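Long-range contacts in NEDD8-conjugating enzyme UBC12 (Saccharomyces cerevisiae, PDB 3O2U), which accepts the ubiquitin-like protein Rub1 (NEDD8) from its E1 enzyme and catalyses its covalent attachment to other proteins, chiefly the cullin Cdc53: residues Pro64-Val70 with Ile82-Phe88; Ile105-Asp111 with Asp149-Ala155; Tyr92-Pro96 with Asp124-Ala128. All blocks are in the same frame, centred on the assembly; numbering follows the deposited sequence. Where two conformers were deposited one is given.

Contact 1 (Pro64-Val70 with Ile82-Phe88); sequences PKLEVIV and INFNLDF
Strands 65-70 and 82-87 illustrate how an antiparallel ladder sorts its side chains. They run at 157° with axes 4.5 Å apart, in a register where Leu66 faces Leu86, Val68 faces Phe84 and Val70 faces Ile82, all hydrogen-bonded pairs. Leu66 donates from N to Leu86 O (2.9 Å) and accepts at O from Leu86 N (2.8 Å); Val68 N to Phe84 O (2.7 Å) and Phe84 N to Val68 O (2.8 Å) repeat the pattern. The ladder runs on past the strand end, where Phe88 N reaches Pro64 O at 3.1 Å. Phe88 (chi1 m) points its CB toward the partner, and its CE2 lies 3.6 Å from Leu66 CD1 (mt). This hairpin forms the middle of the four-stranded antiparallel meander of the UBC fold, and Leu66 and Leu86 pack on Leu131 of helix 131-143. Val68, chi1 t, lies on this apolar face too, its CG2 3.7 Å from Leu86 CD1. Lys65, Glu67, Ile69, Asn83, Asn85 and Asp87 occupy the other, mostly polar face. There Lys65 NZ forms a salt bridge with Asp87 OD1 (2.8 Å), while Asn83 ND2 donates to Glu67 OE2 (2.9 Å) and Asn83 OD1 accepts from Lys103.

Contact 2 (Ile105-Asp111 with Asp149-Ala155); sequences IFHPNID and DPLNKDA
His107-Pro108-Asn109 is the HPN motif of ubiquitin-conjugating enzymes, and its contact with 149-155 is an irregular one whose direct hydrogen bonds all end on backbone carbonyls. The motif sits in a type I turn from His107 to Ile110, with Ile110 N to His107 O at 3.3 Å. The paired segment enters helix 153-160 through Asn152, the N-cap, whose OD1 accepts from Ala155 N (3.0 Å). CA atoms come closest at Pro108-Asn152 (4.8 Å) and Asp111-Leu151 (5.0 Å).

Among the hydrogen bonds, Pro108 O takes two successive amides, Leu151 N at 2.7 Å and Asn152 N at 3.2 Å. Asn109, chi1 m, donates from ND2 to Asp149 O (3.0 Å) and also to Asn146 O, and its OD1 accepts from His107 NE2 (3.1 Å). The HPN asparagine thus ties down the segment whose Asp149 and Leu151 touch Cys117, the predicted thioester-forming cysteine. One water accepts from Asn152 ND2 (2.8 Å) and lies within hydrogen-bonding distance of Ile105 O (2.7 Å) and Ile110 O (2.6 Å).

Packing fills the remainder. Leu151 CB and Asp111 CB are in van der Waals contact at 3.8 Å, while the apolar contacts fall on Ala155, whose CB lies 3.8 Å from Pro108 CD. Phe106, chi1 t, makes a CH-pi contact: Ala155 CB stands 3.7 Å from its ring centroid, 9° off the normal.

Contact 3 (Tyr92-Pro96 with Asp124-Ala128); sequences YPIEP and DWSPA
A cis peptide bond precedes Pro93, whose CB points toward segment 124-128 and whose carbonyl meets an indole. Neither segment has regular secondary structure, and CA atoms approach closest at Pro93-Pro127 (5.0 Å), then at Pro96-Trp125 (7.3 Å). Trp125, chi1 t and chi2 -106°, lays its ring across the loop. Its NE1 donates to Pro93 O at 3.0 Å and, weakly, to Ile94 O at 3.2 Å; both oxygens lie at the ring edge. Over one face sits Pro96, whose CD is 3.5 Å from the centroid of the five-membered ring and 7° off its normal, a CH-pi contact. At the far end of the indole, Trp125 CH2 lies 4.0 Å from Tyr92 CE1. Pro127 adds a CA-H...O contact from its CA to Pro93 O (3.5 Å), with Pro93 CG and Pro127 CB 4.2 Å apart. An ST turn (Ala128 N to Ser126 OG, 3.0 Å) follows. Tyr92 to Pro96 lie in the E2 YPxxPP motif; as in related E2s, both loops probably form part of the E3-binding surface, with the core's N-terminal helix. One tryptophan that both donates from its edge and packs through its face can therefore join two irregular loops without a salt bridge.

Together the three contacts show chemistry following location. Contact 1, lying closest to the chain centre, is ordered by repetitive main-chain pairing between strands; contact 2 is buried but irregular, relying on carbonyls, amide side chains and a water beside the predicted active site; contact 3, at the surface, depends on one aromatic ring and prolines. Helix 131-143 packs against both contact 1 and contact 2, which touch through Ile82 CG2 and Ile105 CD1 (4.2 Å). Helix 29-39 serves contacts 1 and 3 similarly, and Phe88 meets Tyr92 edge-to-face. Contacts 2 and 3 alternate along the chain, yet their nearest atoms remain about 9 Å apart.

Contact 1 (Pro64-Val70 with Ile82-Phe88)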
# COMPACT_ATOMS: atom_id res chain seq x y z
N PRO A 64 -8.70 -8.64 4.19
CA PRO A 64 -8.74 -8.22 2.79
C PRO A 64 -7.35 -7.78 2.36
O PRO A 64 -6.59 -7.23 3.16
CB PRO A 64 -9.71 -7.03 2.81
CG PRO A 64 -10.57 -7.26 4.05
CD PRO A 64 -9.61 -7.85 5.04
N LYS A 65 -7.03 -8.02 1.10
CA LYS A 65 -5.70 -7.68 0.60
C LYS A 65 -5.79 -7.30 -0.88
O LYS A 65 -6.48 -7.96 -1.66
CB LYS A 65 -4.73 -8.85 0.81
CG LYS A 65 -3.31 -8.56 0.37
CD LYS A 65 -2.49 -9.85 0.37
CE LYS A 65 -2.37 -10.41 1.78
NZ LYS A 65 -1.09 -9.95 2.36
N LEU A 66 -5.13 -6.20 -1.23
CA LEU A 66 -5.15 -5.70 -2.61
C LEU A 66 -3.72 -5.61 -3.10
O LEU A 66 -2.80 -5.38 -2.31
CB LEU A 66 -5.77 -4.29 -2.67
CG LEU A 66 -7.06 -4.05 -1.89
CD1 LEU A 66 -7.44 -2.56 -1.94
CD2 LEU A 66 -8.20 -4.92 -2.41
N GLU A 67 -3.54 -5.79 -4.40
CA GLU A 67 -2.26 -5.50 -5.04
C GLU A 67 -2.43 -4.25 -5.89
O GLU A 67 -3.33 -4.18 -6.72
CB GLU A 67 -1.81 -6.64 -5.94
CG GLU A 67 -0.45 -6.36 -6.61
CD GLU A 67 -0.10 -7.37 -7.68
OE1 GLU A 67 -1.03 -7.97 -8.27
OE2 GLU A 67 1.11 -7.56 -7.93
N VAL A 68 -1.58 -3.26 -5.67
CA VAL A 68 -1.66 -2.02 -6.44
C VAL A 68 -0.42 -1.91 -7.30
O VAL A 68 0.68 -1.97 -6.78
CB VAL A 68 -1.75 -0.78 -5.53
CG1 VAL A 68 -1.61 0.50 -6.36
CG2 VAL A 68 -3.06 -0.77 -4.77
N ILE A 69 -0.59 -1.74 -8.61
CA ILE A 69 0.53 -1.68 -9.54
C ILE A 69 0.66 -0.29 -10.17
O ILE A 69 -0.19 0.13 -10.95
CB ILE A 69 0.39 -2.72 -10.66
CG1 ILE A 69 0.30 -4.13 -10.06
CG2 ILE A 69 1.58 -2.61 -11.63
CD1 ILE A 69 -0.01 -5.22 -11.07
N VAL A 70 1.73 0.42 -9.82
CA VAL A 70 1.97 1.76 -10.34
C VAL A 70 2.95 1.70 -11.52
O VAL A 70 4.07 1.19 -11.37
CB VAL A 70 2.49 2.69 -9.21
CG1 VAL A 70 2.70 4.10 -9.72
CG2 VAL A 70 1.48 2.70 -8.05
N ILE A 82 5.88 -0.75 -10.44
CA ILE A 82 6.13 -1.00 -9.02
C ILE A 82 4.86 -1.48 -8.36
O ILE A 82 3.86 -0.77 -8.35
CB ILE A 82 6.65 0.24 -8.29
CG1 ILE A 82 7.87 0.84 -9.02
CG2 ILE A 82 7.02 -0.12 -6.85
CD1 ILE A 82 7.49 1.85 -10.14
N ASN A 83 4.86 -2.70 -7.85
CA ASN A 83 3.65 -3.21 -7.22
C ASN A 83 3.73 -3.19 -5.70
O ASN A 83 4.81 -3.30 -5.12
CB ASN A 83 3.24 -4.60 -7.77
CG ASN A 83 4.32 -5.66 -7.59
OD1 ASN A 83 5.51 -5.36 -7.51
ND2 ASN A 83 3.90 -6.93 -7.55
N PHE A 84 2.57 -3.01 -5.07
CA PHE A 84 2.45 -2.91 -3.62
C PHE A 84 1.33 -3.83 -3.17
O PHE A 84 0.33 -4.00 -3.87
CB PHE A 84 2.05 -1.49 -3.18
CG PHE A 84 3.04 -0.42 -3.55
CD1 PHE A 84 4.00 0.01 -2.64
CD2 PHE A 84 3.02 0.15 -4.82
CE1 PHE A 84 4.92 1.02 -2.99
CE2 PHE A 84 3.93 1.15 -5.17
CZ PHE A 84 4.88 1.58 -4.27
N ASN A 85 1.48 -4.40 -1.98
CA ASN A 85 0.37 -5.11 -1.35
C ASN A 85 -0.20 -4.18 -0.29
O ASN A 85 0.56 -3.53 0.44
CB ASN A 85 0.85 -6.40 -0.70
CG ASN A 85 0.57 -7.63 -1.55
OD1 ASN A 85 -0.10 -7.56 -2.58
ND2 ASN A 85 1.08 -8.77 -1.11
N LEU A 86 -1.52 -4.09 -0.23
CA LEU A 86 -2.19 -3.34 0.83
C LEU A 86 -3.01 -4.32 1.68
O LEU A 86 -3.92 -4.97 1.16
CB LEU A 86 -3.12 -2.28 0.23
CG LEU A 86 -2.50 -0.97 -0.31
CD1 LEU A 86 -1.52 -1.24 -1.43
CD2 LEU A 86 -3.60 -0.08 -0.80
N ASP A 87 -2.67 -4.42 2.97
CA ASP A 87 -3.30 -5.39 3.88
C ASP A 87 -4.16 -4.66 4.93
O ASP A 87 -3.63 -3.87 5.72
CB ASP A 87 -2.23 -6.20 4.62
CG ASP A 87 -1.25 -6.89 3.68
OD1 ASP A 87 -1.62 -7.19 2.53
OD2 ASP A 87 -0.10 -7.15 4.09
N PHE A 88 -5.46 -4.94 4.94
CA PHE A 88 -6.40 -4.24 5.80
C PHE A 88 -6.73 -5.08 7.02
O PHE A 88 -6.93 -6.28 6.91
CB PHE A 88 -7.70 -3.97 5.03
CG PHE A 88 -7.51 -3.06 3.87
CD1 PHE A 88 -7.90 -1.73 3.94
CD2 PHE A 88 -6.92 -3.51 2.71
CE1 PHE A 88 -7.70 -0.88 2.88
CE2 PHE A 88 -6.72 -2.67 1.63
CZ PHE A 88 -7.12 -1.35 1.71

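Contact 2 (Ile105-Asp111 with Asp149-Ala155)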
# COMPACT_ATOMS: atom_id res chain seq x y z
N ILE A 105 13.41 -1.41 -5.14
CA ILE A 105 13.56 -0.26 -6.04
C ILE A 105 14.40 0.86 -5.41
O ILE A 105 14.47 1.00 -4.19
CB ILE A 105 12.20 0.27 -6.55
CG1 ILE A 105 11.42 0.95 -5.44
CG2 ILE A 105 11.34 -0.86 -7.17
CD1 ILE A 105 10.51 2.03 -5.98
N PHE A 106 15.02 1.65 -6.28
CA PHE A 106 15.89 2.74 -5.83
C PHE A 106 15.04 4.00 -5.68
O PHE A 106 14.80 4.71 -6.64
CB PHE A 106 16.97 2.97 -6.87
CG PHE A 106 18.11 3.81 -6.39
CD1 PHE A 106 18.93 3.36 -5.37
CD2 PHE A 106 18.38 5.04 -6.97
CE1 PHE A 106 19.99 4.12 -4.93
CE2 PHE A 106 19.44 5.81 -6.53
CZ PHE A 106 20.24 5.35 -5.51
N HIS A 107 14.57 4.25 -4.47
CA HIS A 107 13.70 5.40 -4.22
C HIS A 107 13.93 5.89 -2.79
O HIS A 107 14.00 5.09 -1.86
CB HIS A 107 12.24 5.00 -4.42
CG HIS A 107 11.28 6.14 -4.32
ND1 HIS A 107 10.64 6.67 -5.42
CD2 HIS A 107 10.89 6.88 -3.26
CE1 HIS A 107 9.86 7.67 -5.03
NE2 HIS A 107 10.01 7.82 -3.73
N PRO A 108 14.06 7.21 -2.61
CA PRO A 108 14.39 7.73 -1.28
C PRO A 108 13.36 7.33 -0.22
O PRO A 108 13.73 7.17 0.95
CB PRO A 108 14.36 9.25 -1.47
CG PRO A 108 13.72 9.49 -2.79
CD PRO A 108 13.91 8.26 -3.62
N ASN A 109 12.11 7.12 -0.62
CA ASN A 109 11.04 6.94 0.36
C ASN A 109 10.62 5.47 0.59
O ASN A 109 9.68 5.19 1.33
CB ASN A 109 9.85 7.84 0.01
CG ASN A 109 10.28 9.28 -0.30
OD1 ASN A 109 9.95 9.84 -1.35
ND2 ASN A 109 11.02 9.88 0.62
N ILE A 110 11.37 4.54 -0.00
CA ILE A 110 11.10 3.10 0.15
C ILE A 110 12.38 2.37 0.52
O ILE A 110 13.41 2.57 -0.12
CB ILE A 110 10.50 2.51 -1.16
CG1 ILE A 110 9.33 3.39 -1.63
CG2 ILE A 110 10.06 1.05 -0.95
CD1 ILE A 110 8.84 3.09 -3.01
N ASP A 111 12.34 1.55 1.57
CA ASP A 111 13.55 0.83 1.98
C ASP A 111 13.63 -0.55 1.35
O ASP A 111 12.72 -0.98 0.64
CB ASP A 111 13.71 0.78 3.51
CG ASP A 111 12.67 -0.09 4.18
OD1 ASP A 111 12.08 -0.97 3.51
OD2 ASP A 111 12.46 0.10 5.40
N ASP A 149 12.40 12.28 3.39
CA ASP A 149 12.00 11.13 4.20
C ASP A 149 12.81 9.92 3.79
O ASP A 149 12.27 8.95 3.24
CB ASP A 149 10.51 10.84 4.02
CG ASP A 149 9.63 11.90 4.62
OD1 ASP A 149 9.17 11.70 5.76
OD2 ASP A 149 9.42 12.94 3.96
N PRO A 150 14.13 9.97 4.05
CA PRO A 150 15.08 9.05 3.41
C PRO A 150 15.11 7.68 4.07
O PRO A 150 15.84 7.49 5.04
CB PRO A 150 16.43 9.75 3.61
CG PRO A 150 16.14 11.08 4.29
CD PRO A 150 14.80 10.91 4.95
N LEU A 151 14.33 6.73 3.56
CA LEU A 151 14.43 5.35 4.02
C LEU A 151 15.62 4.71 3.31
O LEU A 151 16.23 3.76 3.81
CB LEU A 151 13.16 4.57 3.70
CG LEU A 151 11.90 4.90 4.49
CD1 LEU A 151 10.87 3.78 4.34
CD2 LEU A 151 12.23 5.11 5.95
N ASN A 152 15.93 5.24 2.14
CA ASN A 152 17.04 4.76 1.34
C ASN A 152 18.00 5.91 1.14
O ASN A 152 17.75 6.80 0.32
CB ASN A 152 16.55 4.24 -0.01
CG ASN A 152 17.68 3.74 -0.89
OD1 ASN A 152 18.79 4.27 -0.87
ND2 ASN A 152 17.39 2.71 -1.67
N LYS A 153 19.08 5.91 1.91
CA LYS A 153 19.98 7.06 1.95
C LYS A 153 20.72 7.26 0.64
O LYS A 153 20.99 8.39 0.26
CB LYS A 153 20.97 6.93 3.12
CG LYS A 153 20.32 7.12 4.48
CD LYS A 153 21.21 6.58 5.60
CE LYS A 153 22.62 7.14 5.51
NZ LYS A 153 23.53 6.54 6.53
N ASP A 154 21.06 6.17 -0.04
CA ASP A 154 21.75 6.29 -1.33
C ASP A 154 20.91 7.04 -2.36
O ASP A 154 21.42 7.90 -3.08
CB ASP A 154 22.12 4.91 -1.87
CG ASP A 154 23.15 4.20 -1.02
OD1 ASP A 154 23.85 4.89 -0.24
OD2 ASP A 154 23.26 2.96 -1.13
N ALA A 155 19.63 6.70 -2.45
CA ALA A 155 18.72 7.40 -3.35
C ALA A 155 18.54 8.85 -2.93
O ALA A 155 18.54 9.74 -3.77
CB ALA A 155 17.36 6.69 -3.45
O HOH W 1 15.02 1.19 -1.54

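Contact 3 (Tyr92-Pro96 with Asp124-Ala128)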
# COMPACT_ATOMS: atom_id res chain seq x y z
N TYR A 92 -9.88 -0.74 9.94
CA TYR A 92 -10.11 0.24 8.88
C TYR A 92 -11.52 0.82 9.04
O TYR A 92 -12.48 0.08 9.28
CB TYR A 92 -9.98 -0.44 7.52
CG TYR A 92 -9.94 0.51 6.35
CD1 TYR A 92 -8.87 1.37 6.17
CD2 TYR A 92 -10.98 0.53 5.41
CE1 TYR A 92 -8.82 2.24 5.09
CE2 TYR A 92 -10.94 1.39 4.32
CZ TYR A 92 -9.85 2.24 4.17
OH TYR A 92 -9.78 3.11 3.10
N PRO A 93 -11.68 2.15 8.88
CA PRO A 93 -10.71 3.16 8.45
C PRO A 93 -10.01 3.89 9.60
O PRO A 93 -9.38 4.91 9.37
CB PRO A 93 -11.60 4.16 7.71
CG PRO A 93 -12.86 4.15 8.50
CD PRO A 93 -13.00 2.76 9.12
N ILE A 94 -10.13 3.39 10.82
CA ILE A 94 -9.47 4.06 11.93
C ILE A 94 -7.97 3.97 11.70
O ILE A 94 -7.23 4.92 11.94
CB ILE A 94 -9.86 3.44 13.28
CG1 ILE A 94 -11.35 3.68 13.56
CG2 ILE A 94 -9.01 4.00 14.39
CD1 ILE A 94 -11.88 2.92 14.79
N GLU A 95 -7.54 2.81 11.22
CA GLU A 95 -6.17 2.59 10.77
C GLU A 95 -6.18 2.34 9.27
O GLU A 95 -7.07 1.65 8.76
CB GLU A 95 -5.56 1.37 11.46
CG GLU A 95 -5.45 1.51 12.97
CD GLU A 95 -4.05 1.78 13.43
OE1 GLU A 95 -3.13 1.03 13.01
OE2 GLU A 95 -3.86 2.73 14.22
N PRO A 96 -5.17 2.86 8.56
CA PRO A 96 -5.03 2.58 7.13
C PRO A 96 -4.49 1.17 6.91
O PRO A 96 -4.00 0.55 7.86
CB PRO A 96 -3.99 3.61 6.69
CG PRO A 96 -3.12 3.78 7.91
CD PRO A 96 -4.12 3.78 9.04
N ASP A 124 -0.39 11.85 8.95
CA ASP A 124 -1.46 12.60 8.30
C ASP A 124 -2.65 11.73 7.93
O ASP A 124 -3.49 12.13 7.13
CB ASP A 124 -0.95 13.35 7.07
CG ASP A 124 0.14 14.35 7.41
OD1 ASP A 124 0.02 15.03 8.45
OD2 ASP A 124 1.09 14.46 6.63
N TRP A 125 -2.74 10.53 8.49
CA TRP A 125 -3.90 9.69 8.21
C TRP A 125 -5.17 10.24 8.88
O TRP A 125 -5.12 10.71 10.01
CB TRP A 125 -3.65 8.25 8.66
CG TRP A 125 -4.88 7.44 8.55
CD1 TRP A 125 -5.68 7.00 9.58
CD2 TRP A 125 -5.49 6.98 7.35
NE1 TRP A 125 -6.73 6.28 9.08
CE2 TRP A 125 -6.64 6.26 7.71
CE3 TRP A 125 -5.17 7.11 5.99
CZ2 TRP A 125 -7.47 5.67 6.77
CZ3 TRP A 125 -6.00 6.52 5.06
CH2 TRP A 125 -7.14 5.81 5.45
N SER A 126 -6.28 10.19 8.17
CA SER A 126 -7.60 10.51 8.74
C SER A 126 -8.59 9.48 8.20
O SER A 126 -8.45 9.03 7.05
CB SER A 126 -8.03 11.91 8.32
OG SER A 126 -9.44 12.01 8.24
N PRO A 127 -9.58 9.10 9.02
CA PRO A 127 -10.57 8.11 8.56
C PRO A 127 -11.44 8.67 7.46
O PRO A 127 -12.23 7.92 6.87
CB PRO A 127 -11.39 7.81 9.82
CG PRO A 127 -10.49 8.12 10.95
CD PRO A 127 -9.70 9.34 10.48
N ALA A 128 -11.31 9.97 7.20
CA ALA A 128 -12.04 10.59 6.10
C ALA A 128 -11.26 10.50 4.78
O ALA A 128 -11.78 10.89 3.74
CB ALA A 128 -12.37 12.06 6.43